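PDB 5Z06: Exo beta-1,2-glucooligosaccharide sophorohydrolase (non-reducing end) from Parabacteroides distasonis ATCC 8503, which hydrolyses linear beta-1,2-glucan and beta-1,2-glucooligosaccharides of four or more glucose units from the non-reducing end, releasing sophorose. Local coordinates for residues 202-211 and 241-251; 641-650 and 659-668. All coordinates share one frame; numbering follows the deposited sequence.

How the contacts relate
Contact 1 (202-211 with 241-251) is partly buried at the edge of a three-stranded sheet, its centre about 19 Å from the centre of the chain; contact 2 (641-650 with 659-668) is buried, about 5 Å from that centre and within the glycoamylase-like family region. Contact 1 is built mainly on regular backbone pairing between antiparallel strands, whereas contact 2 joins loops, short strands and parts of helices 639-642 and 665-680 through side-chain amides, a carboxylate, an aromatic pair and bridging waters. They share no element but touch, their centres about 14 Å apart: Thr245 N probably donates to Glu645 OE2, salt-bridged also to Arg237, and the methyl of Thr245 packs on Trp643, whose ring meets His204.

Contact 1 (202-211 and 241-251); sequences ERHIDIKWIP and MNRYTDFLGEV
The indole of Trp209 has the backbone of Asn242 and Arg243 over one face, with Asn242 C 3.5 Å above the ring plane; Tyr244 CB and Ile207 CG1 come at its edge. This closes one end of the antiparallel strand pair 204-210 and 243-247, the central and one outer strand of a three-stranded sheet, consistent with a fibronectin type III-like beta sandwich. Trp209 CG sits between its backbone N and carbonyl carbon (chi1 59°), swinging the indole across to the neighbouring strand. Losing the indole to an alanine is likely to leave the Asn242-Arg243 backbone without its flat cover and Tyr244 CB without its aromatic neighbour. Alongside, Lys208 CG lies over one face of the Arg243 guanidinium, whose NE pairs with Glu301. At the other end, Arg203 O lies over the Phe247 ring centre. The Arg203 guanidinium, nearly parallel to that ring, has Val251 CG2 on one face and Gly249 O in plane at its edge. Between these ends, paired backbone bonds join Ile205 to Asp246 and Ile207 to Tyr244. His204, its ND1 hydrogen-bonded to Tyr635, donates from NE2 to Asp206 OD2, also held by Arg297; Thr245 OG1 donates to Asp206 OD1 at 2.6 Å, nearly along the C-O axis.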
loop_
_atom_site.group_PDB
_atom_site.type_symbol
_atom_site.label_atom_id
_atom_site.label_comp_id
_atom_site.label_asym_id
_atom_site.label_seq_id
_atom_site.Cartn_x
_atom_site.Cartn_y
_atom_site.Cartn_z
ATOM N N GLU A 202 -9.337 15.781 -13.503
ATOM C CA GLU A 202 -9.331 15.718 -14.953
ATOM C C GLU A 202 -9.938 14.443 -15.506
ATOM O O GLU A 202 -10.699 14.458 -16.494
ATOM C CB GLU A 202 -7.918 15.883 -15.460
ATOM C CG GLU A 202 -7.853 15.946 -16.981
ATOM C CD GLU A 202 -6.461 16.053 -17.477
ATOM O OE1 GLU A 202 -6.003 15.082 -18.086
ATOM O OE2 GLU A 202 -5.825 17.091 -17.258
ATOM N N ARG A 203 -9.571 13.334 -14.895
ATOM C CA ARG A 203 -9.979 12.020 -15.370
ATOM C C ARG A 203 -10.844 11.294 -14.377
ATOM O O ARG A 203 -11.293 10.166 -14.644
ATOM C CB ARG A 203 -8.740 11.189 -15.658
ATOM C CG ARG A 203 -7.735 11.881 -16.550
ATOM C CD ARG A 203 -8.331 12.171 -17.898
ATOM N NE ARG A 203 -7.340 12.791 -18.761
ATOM C CZ ARG A 203 -7.266 12.626 -20.073
ATOM N NH1 ARG A 203 -8.136 11.853 -20.706
ATOM N NH2 ARG A 203 -6.324 13.248 -20.759
ATOM N N HIS A 204 -11.115 11.923 -13.238
ATOM C CA HIS A 204 -11.861 11.231 -12.227
ATOM C C HIS A 204 -12.622 12.162 -11.352
ATOM O O HIS A 204 -12.325 13.347 -11.308
ATOM C CB HIS A 204 -10.949 10.352 -11.385
ATOM C CG HIS A 204 -10.277 11.084 -10.290
ATOM N ND1 HIS A 204 -9.194 11.900 -10.507
ATOM C CD2 HIS A 204 -10.543 11.137 -8.963
ATOM C CE1 HIS A 204 -8.822 12.426 -9.355
ATOM N NE2 HIS A 204 -9.624 11.982 -8.406
ATOM N N ILE A 205 -13.611 11.580 -10.678
ATOM C CA ILE A 205 -14.383 12.245 -9.671
ATOM C C ILE A 205 -14.259 11.436 -8.403
ATOM O O ILE A 205 -14.442 10.224 -8.398
ATOM C CB ILE A 205 -15.859 12.388 -10.063
ATOM C CG1 ILE A 205 -15.940 13.156 -11.379
ATOM C CG2 ILE A 205 -16.626 13.084 -8.933
ATOM C CD1 ILE A 205 -17.320 13.246 -11.980
ATOM N N ASP A 206 -13.935 12.131 -7.333
ATOM C CA ASP A 206 -13.877 11.540 -6.018
ATOM C C ASP A 206 -15.148 11.863 -5.305
ATOM O O ASP A 206 -15.520 13.034 -5.217
ATOM C CB ASP A 206 -12.709 12.131 -5.234
ATOM C CG ASP A 206 -11.395 11.546 -5.648
ATOM O OD1 ASP A 206 -11.376 10.322 -5.889
ATOM O OD2 ASP A 206 -10.392 12.299 -5.706
ATOM N N ILE A 207 -15.802 10.838 -4.779
ATOM C CA ILE A 207 -16.896 11.060 -3.861
ATOM C C ILE A 207 -16.489 10.559 -2.495
ATOM O O ILE A 207 -15.632 9.691 -2.369
ATOM C CB ILE A 207 -18.244 10.468 -4.352
ATOM C CG1 ILE A 207 -18.244 8.944 -4.335
ATOM C CG2 ILE A 207 -18.574 11.034 -5.736
ATOM C CD1 ILE A 207 -19.548 8.304 -4.815
ATOM N N LYS A 208 -17.107 11.150 -1.486
ATOM C CA LYS A 208 -16.834 10.864 -0.102
ATOM C C LYS A 208 -18.142 10.967 0.656
ATOM O O LYS A 208 -18.992 11.838 0.365
ATOM C CB LYS A 208 -15.843 11.883 0.482
ATOM C CG LYS A 208 -15.269 11.451 1.839
ATOM C CD LYS A 208 -14.574 12.574 2.605
ATOM C CE LYS A 208 -14.052 12.090 3.961
ATOM N NZ LYS A 208 -15.105 11.654 4.921
ATOM N N TRP A 209 -18.280 10.093 1.640
ATOM C CA TRP A 209 -19.467 10.037 2.451
ATOM C C TRP A 209 -19.098 9.776 3.921
ATOM O O TRP A 209 -17.951 9.425 4.222
ATOM C CB TRP A 209 -20.415 8.973 1.889
ATOM C CG TRP A 209 -19.826 7.585 1.842
ATOM C CD1 TRP A 209 -19.748 6.714 2.875
ATOM C CD2 TRP A 209 -19.216 6.926 0.717
ATOM N NE1 TRP A 209 -19.157 5.539 2.469
ATOM C CE2 TRP A 209 -18.813 5.642 1.153
ATOM C CE3 TRP A 209 -18.987 7.285 -0.616
ATOM C CZ2 TRP A 209 -18.175 4.717 0.309
ATOM C CZ3 TRP A 209 -18.363 6.361 -1.462
ATOM C CH2 TRP A 209 -17.959 5.098 -0.992
ATOM N N ILE A 210 -20.056 10.007 4.821
ATOM C CA ILE A 210 -19.909 9.726 6.256
ATOM C C ILE A 210 -20.964 8.687 6.564
ATOM O O ILE A 210 -22.114 8.875 6.179
ATOM C CB ILE A 210 -20.206 10.946 7.155
ATOM C CG1 ILE A 210 -19.510 12.221 6.653
ATOM C CG2 ILE A 210 -19.798 10.664 8.597
ATOM C CD1 ILE A 210 -20.474 13.387 6.570
ATOM N N PRO A 211 -20.587 7.585 7.243
ATOM C CA PRO A 211 -21.552 6.541 7.624
ATOM C C PRO A 211 -22.741 7.027 8.484
ATOM O O PRO A 211 -22.593 7.974 9.253
ATOM C CB PRO A 211 -20.696 5.539 8.411
ATOM C CG PRO A 211 -19.313 5.734 7.912
ATOM C CD PRO A 211 -19.192 7.167 7.489
ATOM N N MET A 241 -13.533 1.894 3.540
ATOM C CA MET A 241 -13.308 2.978 2.601
ATOM C C MET A 241 -14.601 3.802 2.474
ATOM O O MET A 241 -15.542 3.359 1.833
ATOM C CB MET A 241 -12.864 2.356 1.266
ATOM C CG MET A 241 -12.322 3.295 0.210
ATOM S SD MET A 241 -10.907 4.274 0.712
ATOM C CE MET A 241 -9.703 2.975 0.929
ATOM N N ASN A 242 -14.633 4.995 3.077
ATOM C CA ASN A 242 -15.752 5.950 2.960
ATOM C C ASN A 242 -15.593 6.907 1.778
ATOM O O ASN A 242 -15.904 8.111 1.845
ATOM C CB ASN A 242 -15.889 6.772 4.242
ATOM C CG ASN A 242 -16.209 5.915 5.442
ATOM O OD1 ASN A 242 -16.954 4.922 5.358
ATOM N ND2 ASN A 242 -15.632 6.283 6.573
ATOM N N ARG A 243 -15.152 6.344 0.670
ATOM C CA ARG A 243 -14.641 7.124 -0.398
ATOM C C ARG A 243 -14.675 6.304 -1.641
ATOM O O ARG A 243 -14.408 5.115 -1.582
ATOM C CB ARG A 243 -13.194 7.439 -0.089
ATOM C CG ARG A 243 -12.894 8.830 -0.442
ATOM C CD ARG A 243 -11.421 9.142 -0.288
ATOM N NE ARG A 243 -11.372 10.411 0.382
ATOM C CZ ARG A 243 -11.778 11.563 -0.134
ATOM N NH1 ARG A 243 -12.200 11.668 -1.386
ATOM N NH2 ARG A 243 -11.705 12.638 0.616
ATOM N N TYR A 244 -14.973 6.927 -2.769
ATOM C CA TYR A 244 -14.919 6.221 -4.023
ATOM C C TYR A 244 -14.339 7.117 -5.097
ATOM O O TYR A 244 -14.711 8.290 -5.206
ATOM C CB TYR A 244 -16.299 5.704 -4.418
ATOM C CG TYR A 244 -16.303 5.182 -5.818
ATOM C CD1 TYR A 244 -15.538 4.070 -6.156
ATOM C CD2 TYR A 244 -17.027 5.823 -6.818
ATOM C CE1 TYR A 244 -15.500 3.592 -7.451
ATOM C CE2 TYR A 244 -17.017 5.342 -8.112
ATOM C CZ TYR A 244 -16.255 4.239 -8.423
ATOM O OH TYR A 244 -16.257 3.795 -9.706
ATOM N N THR A 245 -13.411 6.543 -5.856
ATOM C CA THR A 245 -12.741 7.209 -6.928
ATOM C C THR A 245 -13.268 6.657 -8.241
ATOM O O THR A 245 -13.009 5.510 -8.602
ATOM C CB THR A 245 -11.226 7.035 -6.790
ATOM O OG1 THR A 245 -10.778 7.826 -5.680
ATOM C CG2 THR A 245 -10.511 7.483 -8.048
ATOM N N ASP A 246 -14.012 7.494 -8.955
ATOM C CA ASP A 246 -14.592 7.088 -10.192
ATOM C C ASP A 246 -13.722 7.603 -11.295
ATOM O O ASP A 246 -13.765 8.791 -11.625
ATOM C CB ASP A 246 -15.994 7.639 -10.371
ATOM C CG ASP A 246 -16.739 6.937 -11.485
ATOM O OD1 ASP A 246 -16.595 5.697 -11.618
ATOM O OD2 ASP A 246 -17.461 7.623 -12.236
ATOM N N PHE A 247 -12.949 6.704 -11.880
ATOM C CA PHE A 247 -12.095 7.080 -12.963
ATOM C C PHE A 247 -12.892 7.055 -14.264
ATOM O O PHE A 247 -13.104 6.004 -14.828
ATOM C CB PHE A 247 -10.874 6.171 -13.055
ATOM C CG PHE A 247 -9.813 6.740 -13.928
ATOM C CD1 PHE A 247 -9.815 6.495 -15.293
ATOM C CD2 PHE A 247 -8.863 7.583 -13.398
ATOM C CE1 PHE A 247 -8.834 7.036 -16.103
ATOM C CE2 PHE A 247 -7.904 8.151 -14.201
ATOM C CZ PHE A 247 -7.876 7.872 -15.558
ATOM N N LEU A 248 -13.311 8.221 -14.729
ATOM C CA LEU A 248 -14.049 8.349 -15.991
ATOM C C LEU A 248 -13.138 8.265 -17.190
ATOM O O LEU A 248 -13.559 7.834 -18.246
ATOM C CB LEU A 248 -14.811 9.682 -16.052
ATOM C CG LEU A 248 -15.836 9.815 -14.931
ATOM C CD1 LEU A 248 -16.264 11.263 -14.765
ATOM C CD2 LEU A 248 -17.026 8.913 -15.205
ATOM N N GLY A 249 -11.897 8.698 -17.033
ATOM C CA GLY A 249 -10.935 8.716 -18.134
ATOM C C GLY A 249 -11.243 9.721 -19.221
ATOM O O GLY A 249 -10.673 9.635 -20.272
ATOM N N GLU A 250 -12.098 10.701 -18.933
ATOM C CA GLU A 250 -12.632 11.609 -19.918
ATOM C C GLU A 250 -12.775 12.990 -19.295
ATOM O O GLU A 250 -13.255 13.131 -18.161
ATOM C CB GLU A 250 -13.988 11.100 -20.355
ATOM C CG GLU A 250 -14.713 12.019 -21.317
ATOM C CD GLU A 250 -15.900 11.354 -21.994
ATOM O OE1 GLU A 250 -16.144 10.152 -21.747
ATOM O OE2 GLU A 250 -16.586 12.058 -22.773
ATOM N N VAL A 251 -12.354 13.998 -20.043
ATOM C CA VAL A 251 -12.366 15.368 -19.587
ATOM C C VAL A 251 -13.663 16.046 -20.016
ATOM O O VAL A 251 -14.186 15.786 -21.087
ATOM C CB VAL A 251 -11.172 16.148 -20.146
ATOM C CG1 VAL A 251 -11.070 17.516 -19.476
ATOM C CG2 VAL A 251 -9.885 15.364 -19.908
HETATM O O HOH W 1 -12.524 9.528 -3.475
#

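Contact 2 (641-650 and 659-668); sequences FLWGEYGFRD and VSPLFMGLNQ
Phe663 lies against the type I turn Gly644-Gly647 of the short beta hairpin 643-648. Its ring receives Tyr646 CB over one face, 3.8 Å from the centroid. The Tyr646 ring turns its edge to the same Phe663 ring, an edge-to-face pair with planes at 71°, while the carbonyls of Gly647 and Phe648 meet Phe663 at its edge. Gly644 has no side chain, and a CB there would clash with Phe663 CZ. Gln668, bent at chi2 (-49°), brings its amide back to the turn: NE2 donates to Tyr646 O at 2.7 Å and to Phe648 O at 3.0 Å, tying Gln668, in helix 665-680, to the backbone on both sides of Gly647. Arg649 CD packs on Val659 CG2 at 3.6 Å, and NH1 donates to a water that itself donates to Ser660 O. Ser660 OG accepts from Leu662 N in an ST turn, and Leu662 O in turn takes the backbone N of Asp650. With CG anti to its own N (chi1 -165°), Asp650 extends its carboxylate to Asn667, whose ND2 meets the syn lone pair of OD1 in a very short bond, its modelled length of 2.5 Å doubtful.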
loop_
_atom_site.group_PDB
_atom_site.type_symbol
_atom_site.label_atom_id
_atom_site.label_comp_id
_atom_site.label_asym_id
_atom_site.label_seq_id
_atom_site.Cartn_x
_atom_site.Cartn_y
_atom_site.Cartn_z
ATOM N N PHE A 641 -7.015 1.881 -13.487
ATOM C CA PHE A 641 -6.653 0.889 -12.469
ATOM C C PHE A 641 -5.704 1.396 -11.418
ATOM O O PHE A 641 -5.696 0.861 -10.338
ATOM C CB PHE A 641 -6.050 -0.369 -13.106
ATOM C CG PHE A 641 -4.718 -0.151 -13.764
ATOM C CD1 PHE A 641 -3.542 -0.277 -13.039
ATOM C CD2 PHE A 641 -4.640 0.128 -15.116
ATOM C CE1 PHE A 641 -2.320 -0.104 -13.642
ATOM C CE2 PHE A 641 -3.411 0.332 -15.725
ATOM C CZ PHE A 641 -2.254 0.206 -14.983
ATOM N N LEU A 642 -4.888 2.397 -11.732
ATOM C CA LEU A 642 -3.799 2.806 -10.852
ATOM C C LEU A 642 -4.127 3.972 -9.920
ATOM O O LEU A 642 -3.458 4.146 -8.911
ATOM C CB LEU A 642 -2.564 3.143 -11.680
ATOM C CG LEU A 642 -1.234 3.280 -10.957
ATOM C CD1 LEU A 642 -0.945 2.012 -10.185
ATOM C CD2 LEU A 642 -0.124 3.511 -11.965
ATOM N N TRP A 643 -5.130 4.785 -10.258
ATOM C CA TRP A 643 -5.503 5.936 -9.429
ATOM C C TRP A 643 -6.665 5.569 -8.529
ATOM O O TRP A 643 -7.671 5.087 -8.987
ATOM C CB TRP A 643 -5.892 7.114 -10.277
ATOM C CG TRP A 643 -6.277 8.273 -9.475
ATOM C CD1 TRP A 643 -7.526 8.742 -9.294
ATOM C CD2 TRP A 643 -5.403 9.132 -8.740
ATOM N NE1 TRP A 643 -7.507 9.845 -8.479
ATOM C CE2 TRP A 643 -6.210 10.120 -8.135
ATOM C CE3 TRP A 643 -4.017 9.182 -8.555
ATOM C CZ2 TRP A 643 -5.683 11.146 -7.344
ATOM C CZ3 TRP A 643 -3.478 10.205 -7.758
ATOM C CH2 TRP A 643 -4.322 11.179 -7.164
ATOM N N GLY A 644 -6.509 5.812 -7.248
ATOM C CA GLY A 644 -7.484 5.424 -6.272
ATOM C C GLY A 644 -7.718 6.543 -5.272
ATOM O O GLY A 644 -7.226 7.677 -5.440
ATOM N N GLU A 645 -8.390 6.159 -4.192
ATOM C CA GLU A 645 -8.953 7.077 -3.208
ATOM C C GLU A 645 -7.885 7.726 -2.369
ATOM O O GLU A 645 -8.091 8.844 -1.859
ATOM C CB GLU A 645 -9.922 6.327 -2.288
ATOM C CG GLU A 645 -11.202 5.864 -2.974
ATOM C CD GLU A 645 -11.050 4.636 -3.846
ATOM O OE1 GLU A 645 -9.992 3.992 -3.845
ATOM O OE2 GLU A 645 -12.025 4.302 -4.518
ATOM N N TYR A 646 -6.757 7.016 -2.197
ATOM C CA TYR A 646 -5.656 7.516 -1.402
ATOM C C TYR A 646 -4.410 7.781 -2.235
ATOM O O TYR A 646 -3.305 7.751 -1.725
ATOM C CB TYR A 646 -5.372 6.589 -0.235
ATOM C CG TYR A 646 -6.446 6.534 0.831
ATOM C CD1 TYR A 646 -7.246 7.637 1.143
ATOM C CD2 TYR A 646 -6.650 5.385 1.548
ATOM C CE1 TYR A 646 -8.216 7.551 2.113
ATOM C CE2 TYR A 646 -7.605 5.311 2.533
ATOM C CZ TYR A 646 -8.374 6.395 2.806
ATOM O OH TYR A 646 -9.312 6.289 3.778
ATOM N N GLY A 647 -4.608 8.110 -3.503
ATOM C CA GLY A 647 -3.523 8.395 -4.415
ATOM C C GLY A 647 -3.366 7.168 -5.280
ATOM O O GLY A 647 -4.306 6.391 -5.458
ATOM N N PHE A 648 -2.175 6.967 -5.800
ATOM C CA PHE A 648 -1.963 5.835 -6.680
ATOM C C PHE A 648 -1.899 4.579 -5.864
ATOM O O PHE A 648 -1.416 4.584 -4.738
ATOM C CB PHE A 648 -0.706 5.975 -7.518
ATOM C CG PHE A 648 -0.732 7.146 -8.428
ATOM C CD1 PHE A 648 -1.336 7.057 -9.667
ATOM C CD2 PHE A 648 -0.128 8.341 -8.066
ATOM C CE1 PHE A 648 -1.338 8.143 -10.518
ATOM C CE2 PHE A 648 -0.146 9.432 -8.916
ATOM C CZ PHE A 648 -0.753 9.329 -10.137
ATOM N N ARG A 649 -2.356 3.493 -6.462
ATOM C CA ARG A 649 -2.215 2.202 -5.827
ATOM C C ARG A 649 -0.752 1.880 -5.630
ATOM O O ARG A 649 0.109 2.405 -6.310
ATOM C CB ARG A 649 -2.928 1.128 -6.630
ATOM C CG ARG A 649 -4.408 1.418 -6.672
ATOM C CD ARG A 649 -5.213 0.303 -7.282
ATOM N NE ARG A 649 -6.567 0.788 -7.470
ATOM C CZ ARG A 649 -7.479 0.859 -6.507
ATOM N NH1 ARG A 649 -7.201 0.459 -5.260
ATOM N NH2 ARG A 649 -8.680 1.330 -6.802
ATOM N N ASP A 650 -0.474 1.035 -4.664
ATOM C CA ASP A 650 0.892 0.843 -4.212
ATOM C C ASP A 650 1.870 0.425 -5.301
ATOM O O ASP A 650 3.016 0.866 -5.309
ATOM C CB ASP A 650 0.932 -0.183 -3.115
ATOM C CG ASP A 650 2.222 -0.159 -2.366
ATOM O OD1 ASP A 650 2.638 0.950 -1.973
ATOM O OD2 ASP A 650 2.807 -1.249 -2.156
ATOM N N VAL A 659 -2.401 -5.246 -10.133
ATOM C CA VAL A 659 -2.245 -4.016 -9.381
ATOM C C VAL A 659 -2.467 -4.328 -7.914
ATOM O O VAL A 659 -3.231 -5.207 -7.548
ATOM C CB VAL A 659 -3.176 -2.894 -9.900
ATOM C CG1 VAL A 659 -4.637 -3.260 -9.714
ATOM C CG2 VAL A 659 -2.864 -1.560 -9.210
ATOM N N SER A 660 -1.762 -3.607 -7.077
ATOM C CA SER A 660 -1.825 -3.819 -5.664
ATOM C C SER A 660 -3.224 -3.562 -5.152
ATOM O O SER A 660 -3.874 -2.602 -5.578
ATOM C CB SER A 660 -0.866 -2.874 -4.967
ATOM O OG SER A 660 -0.959 -3.054 -3.601
ATOM N N PRO A 661 -3.700 -4.414 -4.217
ATOM C CA PRO A 661 -4.999 -4.142 -3.583
ATOM C C PRO A 661 -4.936 -3.138 -2.443
ATOM O O PRO A 661 -5.940 -2.923 -1.797
ATOM C CB PRO A 661 -5.413 -5.515 -3.052
ATOM C CG PRO A 661 -4.113 -6.222 -2.788
ATOM C CD PRO A 661 -3.064 -5.631 -3.687
ATOM N N LEU A 662 -3.787 -2.503 -2.200
ATOM C CA LEU A 662 -3.616 -1.675 -1.018
ATOM C C LEU A 662 -2.965 -0.341 -1.322
ATOM O O LEU A 662 -2.365 -0.128 -2.387
ATOM C CB LEU A 662 -2.815 -2.430 0.079
ATOM C CG LEU A 662 -1.475 -3.097 -0.237
ATOM C CD1 LEU A 662 -0.358 -2.092 -0.451
ATOM C CD2 LEU A 662 -1.077 -3.988 0.920
ATOM N N PHE A 663 -3.097 0.536 -0.342
ATOM C CA PHE A 663 -2.282 1.703 -0.216
ATOM C C PHE A 663 -1.395 1.485 0.981
ATOM O O PHE A 663 -1.842 1.000 2.037
ATOM C CB PHE A 663 -3.161 2.913 0.004
ATOM C CG PHE A 663 -4.132 3.119 -1.092
ATOM C CD1 PHE A 663 -3.748 3.773 -2.243
ATOM C CD2 PHE A 663 -5.416 2.601 -0.995
ATOM C CE1 PHE A 663 -4.639 3.931 -3.283
ATOM C CE2 PHE A 663 -6.314 2.771 -2.022
ATOM C CZ PHE A 663 -5.929 3.431 -3.172
ATOM N N MET A 664 -0.157 1.905 0.846
ATOM C CA MET A 664 0.866 1.577 1.826
ATOM C C MET A 664 1.259 2.859 2.535
ATOM O O MET A 664 1.534 3.849 1.890
ATOM C CB MET A 664 2.051 0.976 1.096
ATOM C CG MET A 664 3.017 0.248 1.979
ATOM S SD MET A 664 2.389 -1.333 2.545
ATOM C CE MET A 664 3.721 -1.663 3.698
ATOM N N GLY A 665 1.268 2.820 3.867
ATOM C CA GLY A 665 1.664 3.967 4.698
ATOM C C GLY A 665 3.032 4.502 4.349
ATOM O O GLY A 665 3.246 5.724 4.333
ATOM N N LEU A 666 3.967 3.591 4.092
ATOM C CA LEU A 666 5.313 3.987 3.719
ATOM C C LEU A 666 5.389 4.722 2.394
ATOM O O LEU A 666 6.318 5.504 2.195
ATOM C CB LEU A 666 6.229 2.761 3.600
ATOM C CG LEU A 666 6.749 2.088 4.853
ATOM C CD1 LEU A 666 7.468 0.841 4.398
ATOM C CD2 LEU A 666 7.699 3.008 5.596
ATOM N N ASN A 667 4.472 4.441 1.475
ATOM C CA ASN A 667 4.653 4.851 0.084
ATOM C C ASN A 667 3.874 6.086 -0.328
ATOM O O ASN A 667 4.220 6.733 -1.318
ATOM C CB ASN A 667 4.326 3.681 -0.840
ATOM C CG ASN A 667 5.331 2.540 -0.702
ATOM O OD1 ASN A 667 6.405 2.747 -0.183
ATOM N ND2 ASN A 667 4.991 1.351 -1.179
ATOM N N GLN A 668 2.843 6.439 0.409
ATOM C CA GLN A 668 1.996 7.550 -0.062
ATOM C C GLN A 668 2.569 8.866 0.399
ATOM O O GLN A 668 2.632 9.811 -0.372
ATOM C CB GLN A 668 0.541 7.399 0.396
ATOM C CG GLN A 668 -0.219 6.162 -0.066
ATOM C CD GLN A 668 -0.102 5.890 -1.548
ATOM O OE1 GLN A 668 0.892 5.323 -1.979
ATOM N NE2 GLN A 668 -1.101 6.323 -2.341
HETATM O O HOH W 2 1.442 4.999 -4.497
HETATM O O HOH W 3 -4.841 -0.417 -4.107
HETATM O O HOH W 4 0.831 2.710 -1.603
HETATM O O HOH W 5 1.814 -3.537 -3.092
#